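Long-range contacts in lipoprotein (Mycoplasma mycoides subsp. capri, PDB 7ADK), which is probably the MIP protease, a PA-clan surface peptidase that acts with MIB to promote the dissociation of antibody from antigen: residues K264-D270 against K642-L646; F537-A541 against A786-R790; K724-S728 against K738-N742. All blocks are in the same frame, centred on the assembly; numbering follows the deposited sequence.

Contact 1 of 3, residues K264-D270 against K642-L646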
ATOM      1  N   LYS B 264     -14.659  -5.134  -1.932  1.00 70.35           N
ATOM      2  CA  LYS B 264     -13.337  -5.723  -2.185  1.00 70.35           C
ATOM      3  C   LYS B 264     -13.443  -7.035  -2.984  1.00 70.35           C
ATOM      4  O   LYS B 264     -12.525  -7.845  -2.964  1.00 70.35           O
ATOM      5  CB  LYS B 264     -12.582  -5.900  -0.858  1.00 70.35           C
ATOM      6  CG  LYS B 264     -12.470  -4.606  -0.047  1.00 70.35           C
ATOM      7  CD  LYS B 264     -11.746  -4.833   1.278  1.00 70.35           C
ATOM      8  CE  LYS B 264     -11.789  -3.553   2.118  1.00 70.35           C
ATOM      9  NZ  LYS B 264     -11.164  -3.750   3.445  1.00 70.35           N
ATOM     10  N   GLY B 265     -14.566  -7.269  -3.673  1.00 66.66           N
ATOM     11  CA  GLY B 265     -14.766  -8.352  -4.642  1.00 66.66           C
ATOM     12  C   GLY B 265     -13.753  -8.379  -5.808  1.00 66.66           C
ATOM     13  O   GLY B 265     -13.394  -9.471  -6.220  1.00 66.66           O
ATOM     14  N   PRO B 266     -13.199  -7.254  -6.308  1.00 63.36           N
ATOM     15  CA  PRO B 266     -11.948  -7.257  -7.068  1.00 63.36           C
ATOM     16  C   PRO B 266     -10.782  -7.854  -6.257  1.00 63.36           C
ATOM     17  O   PRO B 266     -10.681  -7.616  -5.061  1.00 63.36           O
ATOM     18  CB  PRO B 266     -11.677  -5.789  -7.407  1.00 63.36           C
ATOM     19  CG  PRO B 266     -13.044  -5.132  -7.336  1.00 63.36           C
ATOM     20  CD  PRO B 266     -13.730  -5.904  -6.225  1.00 63.36           C
ATOM     21  N   SER B 267      -9.865  -8.580  -6.893  1.00 61.37           N
ATOM     22  CA  SER B 267      -8.853  -9.421  -6.214  1.00 61.37           C
ATOM     23  C   SER B 267      -7.965  -8.798  -5.110  1.00 61.37           C
ATOM     24  O   SER B 267      -7.805  -7.585  -4.980  1.00 61.37           O
ATOM     25  CB  SER B 267      -7.966 -10.019  -7.308  1.00 61.37           C
ATOM     26  OG  SER B 267      -6.845 -10.699  -6.814  1.00 61.37           O
ATOM     27  N   VAL B 268      -7.274  -9.663  -4.353  1.00 58.61           N
ATOM     28  CA  VAL B 268      -5.991  -9.373  -3.675  1.00 58.61           C
ATOM     29  C   VAL B 268      -4.904  -8.871  -4.650  1.00 58.61           C
ATOM     30  O   VAL B 268      -5.139  -8.821  -5.853  1.00 58.61           O
ATOM     31  CB  VAL B 268      -5.629 -10.537  -2.720  1.00 58.61           C
ATOM     32  CG1 VAL B 268      -5.139 -11.784  -3.425  1.00 58.61           C
ATOM     33  CG2 VAL B 268      -4.611 -10.180  -1.640  1.00 58.61           C
ATOM     34  N   VAL B 269      -3.748  -8.411  -4.152  1.00 59.54           N
ATOM     35  CA  VAL B 269      -2.900  -7.457  -4.892  1.00 59.54           C
ATOM     36  C   VAL B 269      -1.368  -7.602  -4.844  1.00 59.54           C
ATOM     37  O   VAL B 269      -0.699  -7.130  -5.752  1.00 59.54           O
ATOM     38  CB  VAL B 269      -3.268  -6.056  -4.422  1.00 59.54           C
ATOM     39  CG1 VAL B 269      -2.806  -5.810  -2.996  1.00 59.54           C
ATOM     40  CG2 VAL B 269      -2.633  -4.983  -5.285  1.00 59.54           C
ATOM     41  N   ASP B 270      -0.765  -8.167  -3.801  1.00 58.22           N
ATOM     42  CA  ASP B 270       0.708  -8.235  -3.678  1.00 58.22           C
ATOM     43  C   ASP B 270       1.162  -9.646  -3.277  1.00 58.22           C
ATOM     44  O   ASP B 270       2.334  -9.855  -3.017  1.00 58.22           O
ATOM     45  CB  ASP B 270       1.271  -7.184  -2.689  1.00 58.22           C
ATOM     46  CG  ASP B 270       1.084  -5.676  -2.964  1.00 58.22           C
ATOM     47  OD1 ASP B 270       1.312  -5.212  -4.100  1.00 58.22           O
ATOM     48  OD2 ASP B 270       0.786  -4.932  -1.997  1.00 58.22           O
ATOM     49  N   LYS B 642      -5.342   3.059  -7.270  1.00 66.07           N
ATOM     50  CA  LYS B 642      -6.548   2.435  -6.676  1.00 66.07           C
ATOM     51  C   LYS B 642      -6.269   1.172  -5.846  1.00 66.07           C
ATOM     52  O   LYS B 642      -7.184   0.434  -5.487  1.00 66.07           O
ATOM     53  CB  LYS B 642      -7.655   2.252  -7.729  1.00 66.07           C
ATOM     54  CG  LYS B 642      -7.988   3.585  -8.422  1.00 66.07           C
ATOM     55  CD  LYS B 642      -9.374   3.621  -9.075  1.00 66.07           C
ATOM     56  CE  LYS B 642     -10.486   3.788  -8.032  1.00 66.07           C
ATOM     57  NZ  LYS B 642     -11.813   3.885  -8.682  1.00 66.07           N
ATOM     58  N   ASP B 643      -5.013   0.919  -5.487  1.00 65.64           N
ATOM     59  CA  ASP B 643      -4.611  -0.171  -4.598  1.00 65.64           C
ATOM     60  C   ASP B 643      -5.036   0.101  -3.147  1.00 65.64           C
ATOM     61  O   ASP B 643      -4.384   0.832  -2.403  1.00 65.64           O
ATOM     62  CB  ASP B 643      -3.096  -0.395  -4.754  1.00 65.64           C
ATOM     63  CG  ASP B 643      -2.527  -1.565  -3.952  1.00 65.64           C
ATOM     64  OD1 ASP B 643      -3.210  -2.046  -3.020  1.00 65.64           O
ATOM     65  OD2 ASP B 643      -1.402  -1.994  -4.291  1.00 65.64           O
ATOM     66  N   PHE B 644      -6.165  -0.487  -2.758  1.00 62.70           N
ATOM     67  CA  PHE B 644      -6.834  -0.296  -1.471  1.00 62.70           C
ATOM     68  C   PHE B 644      -6.266  -1.123  -0.309  1.00 62.70           C
ATOM     69  O   PHE B 644      -6.715  -0.975   0.827  1.00 62.70           O
ATOM     70  CB  PHE B 644      -8.327  -0.577  -1.674  1.00 62.70           C
ATOM     71  CG  PHE B 644      -8.682  -1.935  -2.244  1.00 62.70           C
ATOM     72  CD1 PHE B 644      -8.905  -2.085  -3.624  1.00 62.70           C
ATOM     73  CD2 PHE B 644      -8.847  -3.032  -1.383  1.00 62.70           C
ATOM     74  CE1 PHE B 644      -9.343  -3.315  -4.132  1.00 62.70           C
ATOM     75  CE2 PHE B 644      -9.286  -4.257  -1.895  1.00 62.70           C
ATOM     76  CZ  PHE B 644      -9.544  -4.395  -3.265  1.00 62.70           C
ATOM     77  N   TYR B 645      -5.291  -1.995  -0.558  1.00 62.43           N
ATOM     78  CA  TYR B 645      -4.709  -2.837   0.489  1.00 62.43           C
ATOM     79  C   TYR B 645      -3.610  -2.139   1.285  1.00 62.43           C
ATOM     80  O   TYR B 645      -3.301  -2.544   2.404  1.00 62.43           O
ATOM     81  CB  TYR B 645      -4.145  -4.102  -0.133  1.00 62.43           C
ATOM     82  CG  TYR B 645      -5.172  -5.021  -0.744  1.00 62.43           C
ATOM     83  CD1 TYR B 645      -5.692  -6.054   0.045  1.00 62.43           C
ATOM     84  CD2 TYR B 645      -5.597  -4.854  -2.074  1.00 62.43           C
ATOM     85  CE1 TYR B 645      -6.668  -6.906  -0.481  1.00 62.43           C
ATOM     86  CE2 TYR B 645      -6.551  -5.726  -2.611  1.00 62.43           C
ATOM     87  CZ  TYR B 645      -7.124  -6.712  -1.791  1.00 62.43           C
ATOM     88  OH  TYR B 645      -8.140  -7.465  -2.252  1.00 62.43           O
ATOM     89  N   LEU B 646      -3.031  -1.071   0.731  1.00 66.43           N
ATOM     90  CA  LEU B 646      -2.094  -0.184   1.416  1.00 66.43           C
ATOM     91  C   LEU B 646      -2.770   0.493   2.622  1.00 66.43           C
ATOM     92  O   LEU B 646      -3.819   1.122   2.471  1.00 66.43           O
ATOM     93  CB  LEU B 646      -1.583   0.863   0.416  1.00 66.43           C
ATOM     94  CG  LEU B 646      -0.757   0.291  -0.745  1.00 66.43           C
ATOM     95  CD1 LEU B 646      -0.578   1.340  -1.830  1.00 66.43           C
ATOM     96  CD2 LEU B 646       0.630  -0.140  -0.288  1.00 66.43           C
TER

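Contact 2 of 3, residues F537-A541 against A786-R790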
ATOM      1  N   PHE B 537     -12.786  -6.320 -34.633  1.00 69.05           N
ATOM      2  CA  PHE B 537     -11.530  -6.789 -34.051  1.00 69.05           C
ATOM      3  C   PHE B 537     -11.758  -7.476 -32.699  1.00 69.05           C
ATOM      4  O   PHE B 537     -12.813  -7.349 -32.083  1.00 69.05           O
ATOM      5  CB  PHE B 537     -10.516  -5.630 -33.970  1.00 69.05           C
ATOM      6  CG  PHE B 537     -10.566  -4.803 -32.707  1.00 69.05           C
ATOM      7  CD1 PHE B 537      -9.452  -4.728 -31.866  1.00 69.05           C
ATOM      8  CD2 PHE B 537     -11.738  -4.130 -32.339  1.00 69.05           C
ATOM      9  CE1 PHE B 537      -9.522  -4.013 -30.664  1.00 69.05           C
ATOM     10  CE2 PHE B 537     -11.812  -3.423 -31.135  1.00 69.05           C
ATOM     11  CZ  PHE B 537     -10.703  -3.371 -30.292  1.00 69.05           C
ATOM     12  N   ALA B 538     -10.761  -8.198 -32.213  1.00 68.52           N
ATOM     13  CA  ALA B 538     -10.670  -8.604 -30.811  1.00 68.52           C
ATOM     14  C   ALA B 538      -9.440  -7.961 -30.185  1.00 68.52           C
ATOM     15  O   ALA B 538      -8.400  -7.939 -30.842  1.00 68.52           O
ATOM     16  CB  ALA B 538     -10.583 -10.115 -30.743  1.00 68.52           C
ATOM     17  N   ASP B 539      -9.517  -7.439 -28.968  1.00 65.55           N
ATOM     18  CA  ASP B 539      -8.403  -6.687 -28.386  1.00 65.55           C
ATOM     19  C   ASP B 539      -7.240  -7.607 -27.948  1.00 65.55           C
ATOM     20  O   ASP B 539      -7.060  -7.927 -26.780  1.00 65.55           O
ATOM     21  CB  ASP B 539      -8.936  -5.752 -27.293  1.00 65.55           C
ATOM     22  CG  ASP B 539      -7.965  -4.622 -26.926  1.00 65.55           C
ATOM     23  OD1 ASP B 539      -7.083  -4.291 -27.739  1.00 65.55           O
ATOM     24  OD2 ASP B 539      -8.048  -4.074 -25.808  1.00 65.55           O
ATOM     25  N   PHE B 540      -6.444  -8.064 -28.912  1.00 57.41           N
ATOM     26  CA  PHE B 540      -5.268  -8.932 -28.752  1.00 57.41           C
ATOM     27  C   PHE B 540      -4.179  -8.589 -29.794  1.00 57.41           C
ATOM     28  O   PHE B 540      -4.491  -8.431 -30.971  1.00 57.41           O
ATOM     29  CB  PHE B 540      -5.701 -10.399 -28.861  1.00 57.41           C
ATOM     30  CG  PHE B 540      -4.558 -11.382 -28.994  1.00 57.41           C
ATOM     31  CD1 PHE B 540      -3.587 -11.483 -27.986  1.00 57.41           C
ATOM     32  CD2 PHE B 540      -4.423 -12.155 -30.154  1.00 57.41           C
ATOM     33  CE1 PHE B 540      -2.490 -12.342 -28.135  1.00 57.41           C
ATOM     34  CE2 PHE B 540      -3.334 -13.030 -30.300  1.00 57.41           C
ATOM     35  CZ  PHE B 540      -2.373 -13.127 -29.286  1.00 57.41           C
ATOM     36  N   ALA B 541      -2.915  -8.495 -29.395  1.00 54.80           N
ATOM     37  CA  ALA B 541      -1.807  -8.196 -30.290  1.00 54.80           C
ATOM     38  C   ALA B 541      -0.538  -8.940 -29.868  1.00 54.80           C
ATOM     39  O   ALA B 541      -0.411  -9.324 -28.711  1.00 54.80           O
ATOM     40  CB  ALA B 541      -1.617  -6.680 -30.335  1.00 54.80           C
ATOM     41  N   ALA B 786     -12.466 -10.653 -21.251  1.00 55.90           N
ATOM     42  CA  ALA B 786     -11.286 -11.287 -21.836  1.00 55.90           C
ATOM     43  C   ALA B 786     -11.546 -11.956 -23.198  1.00 55.90           C
ATOM     44  O   ALA B 786     -12.499 -12.712 -23.347  1.00 55.90           O
ATOM     45  CB  ALA B 786     -10.685 -12.254 -20.815  1.00 55.90           C
ATOM     46  N   VAL B 787     -10.677 -11.726 -24.182  1.00 57.53           N
ATOM     47  CA  VAL B 787     -10.717 -12.301 -25.532  1.00 57.53           C
ATOM     48  C   VAL B 787     -10.306 -13.760 -25.507  1.00 57.53           C
ATOM     49  O   VAL B 787      -9.157 -14.043 -25.189  1.00 57.53           O
ATOM     50  CB  VAL B 787      -9.768 -11.537 -26.471  1.00 57.53           C
ATOM     51  CG1 VAL B 787      -9.648 -12.163 -27.855  1.00 57.53           C
ATOM     52  CG2 VAL B 787     -10.222 -10.106 -26.683  1.00 57.53           C
ATOM     53  N   ALA B 788     -11.161 -14.699 -25.902  1.00 59.34           N
ATOM     54  CA  ALA B 788     -10.695 -16.059 -26.138  1.00 59.34           C
ATOM     55  C   ALA B 788      -9.894 -16.128 -27.450  1.00 59.34           C
ATOM     56  O   ALA B 788     -10.316 -15.622 -28.490  1.00 59.34           O
ATOM     57  CB  ALA B 788     -11.862 -17.037 -26.096  1.00 59.34           C
ATOM     58  N   PHE B 789      -8.740 -16.788 -27.425  1.00 60.54           N
ATOM     59  CA  PHE B 789      -7.898 -16.996 -28.616  1.00 60.54           C
ATOM     60  C   PHE B 789      -8.541 -17.902 -29.674  1.00 60.54           C
ATOM     61  O   PHE B 789      -8.285 -17.767 -30.868  1.00 60.54           O
ATOM     62  CB  PHE B 789      -6.577 -17.665 -28.212  1.00 60.54           C
ATOM     63  CG  PHE B 789      -5.749 -16.959 -27.171  1.00 60.54           C
ATOM     64  CD1 PHE B 789      -4.988 -15.834 -27.515  1.00 60.54           C
ATOM     65  CD2 PHE B 789      -5.722 -17.441 -25.858  1.00 60.54           C
ATOM     66  CE1 PHE B 789      -4.175 -15.225 -26.553  1.00 60.54           C
ATOM     67  CE2 PHE B 789      -4.935 -16.804 -24.891  1.00 60.54           C
ATOM     68  CZ  PHE B 789      -4.138 -15.718 -25.246  1.00 60.54           C
ATOM     69  N   ARG B 790      -9.328 -18.867 -29.207  1.00 67.72           N
ATOM     70  CA  ARG B 790      -9.935 -19.933 -29.987  1.00 67.72           C
ATOM     71  C   ARG B 790     -11.436 -19.928 -29.766  1.00 67.72           C
ATOM     72  O   ARG B 790     -11.904 -19.735 -28.651  1.00 67.72           O
ATOM     73  CB  ARG B 790      -9.281 -21.254 -29.590  1.00 67.72           C
ATOM     74  CG  ARG B 790      -9.662 -22.397 -30.512  1.00 67.72           C
ATOM     75  CD  ARG B 790      -8.945 -23.670 -30.130  1.00 67.72           C
ATOM     76  NE  ARG B 790      -9.426 -24.821 -30.893  1.00 67.72           N
ATOM     77  CZ  ARG B 790      -8.990 -25.246 -32.054  1.00 67.72           C
ATOM     78  NH1 ARG B 790      -8.056 -24.655 -32.723  1.00 67.72           N
ATOM     79  NH2 ARG B 790      -9.482 -26.317 -32.576  1.00 67.72           N
TER

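Contact 3 of 3, residues K724-S728 against K738-N742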
ATOM      1  N   LYS B 724     -17.528   5.885 -24.828  1.00 90.65           N
ATOM      2  CA  LYS B 724     -18.283   6.878 -25.634  1.00 90.65           C
ATOM      3  C   LYS B 724     -18.207   6.713 -27.169  1.00 90.65           C
ATOM      4  O   LYS B 724     -19.124   7.105 -27.888  1.00 90.65           O
ATOM      5  CB  LYS B 724     -17.816   8.288 -25.189  1.00 90.65           C
ATOM      6  CG  LYS B 724     -16.425   8.709 -25.712  1.00 90.65           C
ATOM      7  CD  LYS B 724     -15.653   9.683 -24.805  1.00 90.65           C
ATOM      8  CE  LYS B 724     -15.092   8.970 -23.565  1.00 90.65           C
ATOM      9  NZ  LYS B 724     -14.028   9.751 -22.890  1.00 90.65           N
ATOM     10  N   LYS B 725     -17.100   6.149 -27.647  1.00 88.31           N
ATOM     11  CA  LYS B 725     -16.550   6.165 -29.019  1.00 88.31           C
ATOM     12  C   LYS B 725     -16.025   4.770 -29.398  1.00 88.31           C
ATOM     13  O   LYS B 725     -15.358   4.159 -28.567  1.00 88.31           O
ATOM     14  CB  LYS B 725     -15.486   7.287 -29.014  1.00 88.31           C
ATOM     15  CG  LYS B 725     -14.385   7.282 -30.076  1.00 88.31           C
ATOM     16  CD  LYS B 725     -14.873   7.447 -31.520  1.00 88.31           C
ATOM     17  CE  LYS B 725     -13.713   7.657 -32.507  1.00 88.31           C
ATOM     18  NZ  LYS B 725     -12.633   6.652 -32.362  1.00 88.31           N
ATOM     19  N   LEU B 726     -16.287   4.247 -30.600  1.00 80.28           N
ATOM     20  CA  LEU B 726     -15.717   2.962 -31.043  1.00 80.28           C
ATOM     21  C   LEU B 726     -14.216   3.039 -31.373  1.00 80.28           C
ATOM     22  O   LEU B 726     -13.688   4.103 -31.689  1.00 80.28           O
ATOM     23  CB  LEU B 726     -16.552   2.291 -32.152  1.00 80.28           C
ATOM     24  CG  LEU B 726     -16.445   2.820 -33.595  1.00 80.28           C
ATOM     25  CD1 LEU B 726     -16.830   1.727 -34.577  1.00 80.28           C
ATOM     26  CD2 LEU B 726     -17.373   3.996 -33.853  1.00 80.28           C
ATOM     27  N   TYR B 727     -13.527   1.902 -31.271  1.00 76.64           N
ATOM     28  CA  TYR B 727     -12.072   1.812 -31.265  1.00 76.64           C
ATOM     29  C   TYR B 727     -11.413   2.118 -32.617  1.00 76.64           C
ATOM     30  O   TYR B 727     -11.718   1.487 -33.622  1.00 76.64           O
ATOM     31  CB  TYR B 727     -11.674   0.431 -30.753  1.00 76.64           C
ATOM     32  CG  TYR B 727     -10.221   0.076 -30.930  1.00 76.64           C
ATOM     33  CD1 TYR B 727      -9.257   0.505 -30.007  1.00 76.64           C
ATOM     34  CD2 TYR B 727      -9.842  -0.718 -32.022  1.00 76.64           C
ATOM     35  CE1 TYR B 727      -7.923   0.088 -30.149  1.00 76.64           C
ATOM     36  CE2 TYR B 727      -8.517  -1.153 -32.163  1.00 76.64           C
ATOM     37  CZ  TYR B 727      -7.557  -0.759 -31.215  1.00 76.64           C
ATOM     38  OH  TYR B 727      -6.285  -1.193 -31.342  1.00 76.64           O
ATOM     39  N   SER B 728     -10.457   3.048 -32.627  1.00 80.64           N
ATOM     40  CA  SER B 728      -9.621   3.387 -33.783  1.00 80.64           C
ATOM     41  C   SER B 728      -8.212   2.828 -33.657  1.00 80.64           C
ATOM     42  O   SER B 728      -7.555   3.001 -32.629  1.00 80.64           O
ATOM     43  CB  SER B 728      -9.517   4.898 -33.958  1.00 80.64           C
ATOM     44  OG  SER B 728     -10.778   5.454 -34.191  1.00 80.64           O
ATOM     45  N   LYS B 738      -8.470   3.414 -39.084  1.00 82.27           N
ATOM     46  CA  LYS B 738      -9.695   2.641 -39.300  1.00 82.27           C
ATOM     47  C   LYS B 738     -10.359   2.316 -37.968  1.00 82.27           C
ATOM     48  O   LYS B 738      -9.672   2.097 -36.970  1.00 82.27           O
ATOM     49  CB  LYS B 738      -9.365   1.417 -40.160  1.00 82.27           C
ATOM     50  CG  LYS B 738     -10.601   0.603 -40.541  1.00 82.27           C
ATOM     51  CD  LYS B 738     -10.243  -0.459 -41.578  1.00 82.27           C
ATOM     52  CE  LYS B 738     -11.435  -1.363 -41.854  1.00 82.27           C
ATOM     53  NZ  LYS B 738     -11.135  -2.360 -42.871  1.00 82.27           N
ATOM     54  N   LYS B 739     -11.692   2.358 -37.947  1.00 81.35           N
ATOM     55  CA  LYS B 739     -12.552   2.085 -36.783  1.00 81.35           C
ATOM     56  C   LYS B 739     -12.982   0.620 -36.755  1.00 81.35           C
ATOM     57  O   LYS B 739     -13.208   0.042 -37.814  1.00 81.35           O
ATOM     58  CB  LYS B 739     -13.784   3.003 -36.788  1.00 81.35           C
ATOM     59  CG  LYS B 739     -13.441   4.495 -36.780  1.00 81.35           C
ATOM     60  CD  LYS B 739     -14.695   5.371 -36.796  1.00 81.35           C
ATOM     61  CE  LYS B 739     -14.328   6.816 -37.114  1.00 81.35           C
ATOM     62  NZ  LYS B 739     -15.484   7.723 -37.095  1.00 81.35           N
ATOM     63  N   TYR B 740     -13.130   0.017 -35.581  1.00 76.00           N
ATOM     64  CA  TYR B 740     -13.506  -1.388 -35.437  1.00 76.00           C
ATOM     65  C   TYR B 740     -14.421  -1.638 -34.226  1.00 76.00           C
ATOM     66  O   TYR B 740     -14.171  -1.130 -33.142  1.00 76.00           O
ATOM     67  CB  TYR B 740     -12.245  -2.248 -35.302  1.00 76.00           C
ATOM     68  CG  TYR B 740     -11.150  -2.127 -36.347  1.00 76.00           C
ATOM     69  CD1 TYR B 740     -11.033  -3.080 -37.373  1.00 76.00           C
ATOM     70  CD2 TYR B 740     -10.187  -1.109 -36.253  1.00 76.00           C
ATOM     71  CE1 TYR B 740      -9.973  -3.015 -38.293  1.00 76.00           C
ATOM     72  CE2 TYR B 740      -9.129  -1.039 -37.174  1.00 76.00           C
ATOM     73  CZ  TYR B 740      -9.003  -2.004 -38.187  1.00 76.00           C
ATOM     74  OH  TYR B 740      -7.954  -1.998 -39.044  1.00 76.00           O
ATOM     75  N   PHE B 741     -15.466  -2.442 -34.392  1.00 75.96           N
ATOM     76  CA  PHE B 741     -16.269  -2.969 -33.282  1.00 75.96           C
ATOM     77  C   PHE B 741     -15.586  -4.160 -32.597  1.00 75.96           C
ATOM     78  O   PHE B 741     -14.962  -4.993 -33.247  1.00 75.96           O
ATOM     79  CB  PHE B 741     -17.633  -3.430 -33.780  1.00 75.96           C
ATOM     80  CG  PHE B 741     -18.511  -2.323 -34.300  1.00 75.96           C
ATOM     81  CD1 PHE B 741     -19.154  -1.468 -33.401  1.00 75.96           C
ATOM     82  CD2 PHE B 741     -18.660  -2.132 -35.683  1.00 75.96           C
ATOM     83  CE1 PHE B 741     -19.971  -0.434 -33.875  1.00 75.96           C
ATOM     84  CE2 PHE B 741     -19.479  -1.104 -36.155  1.00 75.96           C
ATOM     85  CZ  PHE B 741     -20.144  -0.262 -35.254  1.00 75.96           C
ATOM     86  N   ASN B 742     -15.790  -4.319 -31.292  1.00 71.25           N
ATOM     87  CA  ASN B 742     -15.362  -5.504 -30.552  1.00 71.25           C
ATOM     88  C   ASN B 742     -16.172  -6.751 -30.973  1.00 71.25           C
ATOM     89  O   ASN B 742     -17.400  -6.738 -31.031  1.00 71.25           O
ATOM     90  CB  ASN B 742     -15.498  -5.240 -29.047  1.00 71.25           C
ATOM     91  CG  ASN B 742     -14.261  -4.676 -28.385  1.00 71.25           C
ATOM     92  OD1 ASN B 742     -13.526  -5.385 -27.722  1.00 71.25           O
ATOM     93  ND2 ASN B 742     -14.004  -3.399 -28.478  1.00 71.25           N
TER

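Contact 1 of 3, residues K264-D270 against K642-L646
An Asx turn shapes the 642-646 side of this loop-to-loop contact. Asp643 has a t chi1, and its OD1 accepts from the backbone Tyr645 N at 3.2 Å. This local bond folds the short loop so that the side chains of Asp643, Phe644 and Tyr645 all start toward residues 264-270. The two rings then take different rotamers. Phe644 is p and turns to Lys264 and Pro266. Lys264 has an m chi1 and an otherwise extended chain; its CG lies 3.7 Å from Phe644 CE2, while its NZ goes on to a salt bridge with Glu261. The carbonyl of Pro266 meets the edge of the Phe644 ring, with Pro266 O 3.9 Å from Phe644 CZ. Tyr645 is m and reaches along the backbone of 267-269. One face of its ring lies against Val269 N, and Val268 CG2 packs 4.0 Å from Tyr645 CE1. Val269 CG2 comes within 3.4 Å of Asp643 OD2. Two like charges are also close: Asp270 OD1 is 4.2 Å from Asp643 OD2. Each carboxylate has a hydroxyl partner, Tyr673 for Asp270 and Ser663 for Asp643. The contact thus ties the loop before strand 289-293 to the loop before helix 651-655. The single hydrogen bond between the segments runs from Tyr645 OH to Ser267 O, at 2.8 Å.

Contact 2 of 3, residues F537-A541 against A786-R790
The 537-541 turn carries Asp539, whose hydrogen bond to His450 is consistent with the Asp-His pair of a PA-clan catalytic triad. Asp539 OD2 accepts from both His450 ND1 and Asn448 ND2. Asp539 is the centre of an inverse gamma turn, with a weak bond from Phe540 N to Ala538 O at 2.8 Å. Its carboxylate leads away from strand 783-792, while Ala538 and Phe540 project toward it. Val787 is the main partner on that strand. Its CG1 sits 3.7 Å from Ala538 CB and 4.4 Å from Phe540 CB. Its other methyl, Val787 CG2, lies 3.6 Å from Asp539 N, so the valine packs under the backbone of the turn. Further along, Phe540 and Phe789 form an edge-to-face (T-shaped) pair. The edge of Phe789 points at the face of Phe540; centroids are 5.2 Å apart and planes meet at 87°. The closest atoms are Phe540 CE1 and Phe789 CE1, at 3.7 Å. The side chains that touch, of Ala538, Phe540, Val787 and Phe789, are all apolar; Asp539 takes part through its backbone N. All five residues are buried. The turn links strand 535-537 of the mixed sheet to strand 541-546 of the antiparallel sheet. Phe540 and Phe789 both also touch Val773 of strand 769-778 and Trp427 of strand 421-433, so the aromatic pair sits between the two sheets.

Contact 3 of 3, residues K724-S728 against K738-N742
Leu726, Lys739 and Tyr727 bury the most surface in this beta hairpin, which pairs strand 727-730 with strand 737-747. Leu726 precedes the paired residues. Its CD1 lies over the face of the Phe741 ring in a CH-pi contact, 3.9 Å from the centroid and 13° off the ring normal. The same methyl, Leu726 CD1, is 4.0 Å from Lys739 CB. Lys739 is opposite Ser728 in an antiparallel non-hydrogen-bonded pair, with CA atoms 4.4 Å apart. Its side chain is extended beyond an m chi1, and Lys739 CG passes 3.8 Å from Ser728 OG. That hydroxyl accepts from Lys725 NZ at 2.9 Å. Lys725 NZ also donates to Leu726 O at 2.8 Å, so the Lys725 side chain folds back over residues 726-728. Tyr727 supplies the backbone link: Tyr740 N donates to Tyr727 O at 2.8 Å. Two CA-H...O contacts add to it, Lys739 CA to Tyr727 O at 3.3 Å and Ser728 CA to Lys738 O at 3.4 Å. The side chains of Tyr727 and Tyr740 lie on the other face from Ser728 and Lys739, and their CD2 atoms are 4.3 Å apart. Tyr727 OH bonds to Ser449. The Ser728/Lys739 side thus combines the Leu726-Phe741 CH-pi contact and the aliphatic part of Lys739 with a polar edge. The other side is the tyrosine pair, and the backbone hydrogen bond joins the two strands.

Contacts 2 and 3 form one unit around the mixed sheet, where strands 737-747 and 783-792 are neighbours. Their centres are 15 Å apart. Phe537 joins them: a probable hydrogen bond runs from Phe537 N to Phe741 O at 2.9 Å, and its ring stacks on Tyr727. Both contacts also reach the likely catalytic region. Asp539 of contact 2 binds His450, and Tyr727 of contact 3 binds the adjacent Ser449. Contact 1 stands apart. Its centre is 26 Å from that of contact 2 and 31 Å from that of contact 3, with nearest atoms about 14 and 16 Å away. Contacts 1 and 3 lie on opposite sides of the chain's centre.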